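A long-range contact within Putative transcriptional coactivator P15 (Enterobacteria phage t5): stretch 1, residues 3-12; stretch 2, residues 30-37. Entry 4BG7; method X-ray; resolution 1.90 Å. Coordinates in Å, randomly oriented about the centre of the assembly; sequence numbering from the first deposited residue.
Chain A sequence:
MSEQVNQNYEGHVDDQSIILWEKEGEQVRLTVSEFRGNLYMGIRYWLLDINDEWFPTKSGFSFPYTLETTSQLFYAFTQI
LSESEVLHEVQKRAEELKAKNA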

# COMPACT_ATOMS: atom_id res chain seq x y z
N GLU A 3 -11.22 -8.66 -10.71
CA GLU A 3 -11.20 -8.25 -9.23
C GLU A 3 -10.56 -9.35 -8.36
O GLU A 3 -11.24 -10.31 -7.96
CB GLU A 3 -12.62 -7.99 -8.66
CG GLU A 3 -13.30 -6.65 -8.91
CD GLU A 3 -12.74 -5.48 -8.07
OE1 GLU A 3 -12.30 -5.65 -6.91
OE2 GLU A 3 -12.74 -4.38 -8.62
N GLN A 4 -9.27 -9.21 -8.05
CA GLN A 4 -8.49 -10.30 -7.43
C GLN A 4 -7.17 -9.80 -6.81
O GLN A 4 -6.72 -8.76 -7.21
CB GLN A 4 -8.14 -11.31 -8.51
CG GLN A 4 -6.96 -10.89 -9.35
CD GLN A 4 -6.89 -11.52 -10.71
OE1 GLN A 4 -7.88 -11.54 -11.45
NE2 GLN A 4 -5.70 -12.00 -11.08
N VAL A 5 -6.54 -10.58 -5.91
CA VAL A 5 -5.17 -10.30 -5.40
C VAL A 5 -4.12 -11.17 -6.13
O VAL A 5 -4.34 -12.36 -6.43
CB VAL A 5 -5.05 -10.48 -3.86
CG1 VAL A 5 -3.57 -10.45 -3.38
CG2 VAL A 5 -5.87 -9.42 -3.11
N ASN A 6 -3.01 -10.54 -6.50
CA ASN A 6 -1.91 -11.24 -7.15
C ASN A 6 -0.77 -11.41 -6.19
O ASN A 6 -0.42 -10.44 -5.49
CB ASN A 6 -1.47 -10.48 -8.39
CG ASN A 6 -2.62 -10.10 -9.26
OD1 ASN A 6 -3.24 -10.95 -9.83
ND2 ASN A 6 -2.94 -8.81 -9.32
N GLN A 7 -0.18 -12.63 -6.19
CA GLN A 7 0.86 -13.02 -5.21
C GLN A 7 2.25 -12.90 -5.81
O GLN A 7 3.27 -13.15 -5.14
CB GLN A 7 0.53 -14.39 -4.57
CG GLN A 7 -0.78 -14.33 -3.75
CD GLN A 7 -1.21 -15.71 -3.20
OE1 GLN A 7 -2.20 -16.28 -3.63
NE2 GLN A 7 -0.44 -16.24 -2.29
N ASN A 8 2.27 -12.42 -7.06
CA ASN A 8 3.46 -12.08 -7.79
C ASN A 8 3.08 -11.18 -9.00
O ASN A 8 1.90 -10.85 -9.24
CB ASN A 8 4.22 -13.32 -8.21
CG ASN A 8 3.47 -14.15 -9.23
OD1 ASN A 8 3.09 -13.64 -10.26
ND2 ASN A 8 3.33 -15.45 -8.97
N TYR A 9 4.12 -10.72 -9.70
CA TYR A 9 3.94 -9.87 -10.84
C TYR A 9 4.13 -10.53 -12.21
O TYR A 9 4.30 -9.84 -13.21
CB TYR A 9 4.86 -8.67 -10.73
CG TYR A 9 4.26 -7.54 -9.87
CD1 TYR A 9 4.44 -7.49 -8.45
CD2 TYR A 9 3.59 -6.51 -10.47
CE1 TYR A 9 3.89 -6.45 -7.70
CE2 TYR A 9 3.07 -5.45 -9.70
CZ TYR A 9 3.23 -5.43 -8.31
OH TYR A 9 2.63 -4.31 -7.68
N GLU A 10 4.07 -11.87 -12.25
CA GLU A 10 4.04 -12.58 -13.54
C GLU A 10 2.93 -12.09 -14.45
O GLU A 10 1.75 -12.06 -14.08
CB GLU A 10 3.96 -14.10 -13.32
CG GLU A 10 5.17 -14.59 -12.54
CD GLU A 10 5.44 -16.08 -12.59
OE1 GLU A 10 4.73 -16.83 -13.31
OE2 GLU A 10 6.38 -16.46 -11.86
N GLY A 11 3.30 -11.69 -15.66
CA GLY A 11 2.34 -11.19 -16.65
C GLY A 11 1.96 -9.71 -16.50
O GLY A 11 1.17 -9.20 -17.28
N HIS A 12 2.50 -9.01 -15.50
CA HIS A 12 2.14 -7.61 -15.26
C HIS A 12 3.10 -6.75 -15.97
O HIS A 12 4.31 -7.02 -15.99
CB HIS A 12 2.24 -7.25 -13.76
CG HIS A 12 1.12 -7.78 -12.92
ND1 HIS A 12 0.26 -6.96 -12.27
CD2 HIS A 12 0.73 -9.09 -12.60
CE1 HIS A 12 -0.64 -7.68 -11.63
NE2 HIS A 12 -0.34 -8.99 -11.79
N LEU A 30 6.03 1.28 -4.96
CA LEU A 30 4.59 1.39 -5.12
C LEU A 30 4.29 1.43 -6.59
O LEU A 30 4.75 2.34 -7.34
CB LEU A 30 4.01 2.67 -4.50
CG LEU A 30 2.47 2.76 -4.43
CD1 LEU A 30 1.99 1.62 -3.57
CD2 LEU A 30 2.13 4.14 -3.81
N THR A 31 3.46 0.48 -7.00
CA THR A 31 3.34 0.17 -8.42
C THR A 31 1.88 0.10 -8.87
O THR A 31 1.04 -0.45 -8.17
CB THR A 31 4.02 -1.18 -8.73
OG1 THR A 31 5.38 -1.06 -8.36
CG2 THR A 31 3.84 -1.53 -10.23
N VAL A 32 1.62 0.69 -10.04
CA VAL A 32 0.37 0.49 -10.73
C VAL A 32 0.80 -0.34 -11.95
O VAL A 32 1.71 0.07 -12.73
CB VAL A 32 -0.33 1.75 -11.22
CG1 VAL A 32 -1.63 1.37 -12.03
CG2 VAL A 32 -0.66 2.67 -10.03
N SER A 33 0.11 -1.44 -12.15
CA SER A 33 0.42 -2.38 -13.24
C SER A 33 -0.86 -2.83 -13.92
O SER A 33 -1.95 -2.76 -13.35
CB SER A 33 1.16 -3.57 -12.66
OG SER A 33 0.42 -4.32 -11.70
N GLU A 34 -0.70 -3.29 -15.16
CA GLU A 34 -1.83 -3.81 -15.94
C GLU A 34 -1.57 -5.32 -16.11
O GLU A 34 -0.44 -5.71 -16.42
CB GLU A 34 -1.93 -3.15 -17.27
CG GLU A 34 -3.21 -3.58 -17.98
CD GLU A 34 -3.37 -2.96 -19.35
OE1 GLU A 34 -2.67 -1.98 -19.67
OE2 GLU A 34 -4.17 -3.53 -20.10
N PHE A 35 -2.63 -6.11 -15.92
CA PHE A 35 -2.60 -7.58 -16.06
C PHE A 35 -4.05 -8.02 -16.48
O PHE A 35 -5.00 -7.68 -15.76
CB PHE A 35 -2.28 -8.19 -14.70
CG PHE A 35 -2.39 -9.70 -14.65
CD1 PHE A 35 -1.50 -10.50 -15.35
CD2 PHE A 35 -3.38 -10.30 -13.92
CE1 PHE A 35 -1.60 -11.90 -15.31
CE2 PHE A 35 -3.50 -11.69 -13.90
CZ PHE A 35 -2.60 -12.48 -14.60
N ARG A 36 -4.22 -8.66 -17.64
CA ARG A 36 -5.53 -9.34 -17.99
C ARG A 36 -6.61 -8.30 -18.06
O ARG A 36 -7.69 -8.45 -17.49
CB ARG A 36 -5.89 -10.45 -16.95
CG ARG A 36 -7.11 -11.36 -17.23
CD ARG A 36 -7.75 -12.00 -15.96
NE ARG A 36 -6.82 -12.88 -15.27
CZ ARG A 36 -6.91 -13.33 -14.01
NH1 ARG A 36 -7.95 -13.04 -13.22
NH2 ARG A 36 -5.95 -14.11 -13.54
N GLY A 37 -6.29 -7.19 -18.71
CA GLY A 37 -7.25 -6.15 -18.95
C GLY A 37 -7.57 -5.21 -17.79
O GLY A 37 -8.41 -4.37 -17.95
O HOH W 1 0.65 -3.31 -9.12

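The contact, burying 427 Å² over both sides, is built round F35 and H12, which lose 89 and 67 Å² to the opposing stretch and whose CA atoms lie 4.8 Å apart. F35 sits at the end of a strand with its CA-to-CB bond directed toward the irregular first stretch. Its ring and that of H12 are nearly parallel, with planes at 3° and centroids 4.7 Å apart, but slid so that they barely overlap. What covers the imidazole face is instead F35 CB, 3.5 Å from the H12 ring centroid and 9° off the ring normal, a CH-pi contact.

The edge of the same imidazole is polar. H12 ND1 and S33 OG form a hydrogen bond of 2.7 Å, with S33 OG near the ring plane; the geometry does not settle the donor. Histidine thus serves both purposes, a flat face for F35 and a nitrogen for S33. Its backbone adds a CA-H...O contact, H12 CA to E34 O at 3.4 Å.

H12 closes a type II turn from Y9, fastened by H12 N to Y9 O at 3.0 Å. G11 occupies the turn with phi 83°, where a CB would press against the preceding carbonyl and come 3.0 Å from F35 CE1. Without one, G11 O reaches the phenyl edge, 3.5 Å from F35 CD1.

At the start of the turn, the buried Y9 leaves the backbone sideways, but the end of its side chain comes nearer the strand, Y9 OH lying 3.6 Å from T31 CB. A water bridges the two stretches, 2.6 Å from Y9 OH, 2.8 Å from S33 OG and 3.0 Å from T31 O, to which it donates.

Q4 covers another part of the phenyl edge, Q4 NE2 lying 3.6 Å from F35 CE2. This amide is steadied within its own stretch by a hydrogen bond from Q4 NE2 to N6 OD1 (3.0 Å).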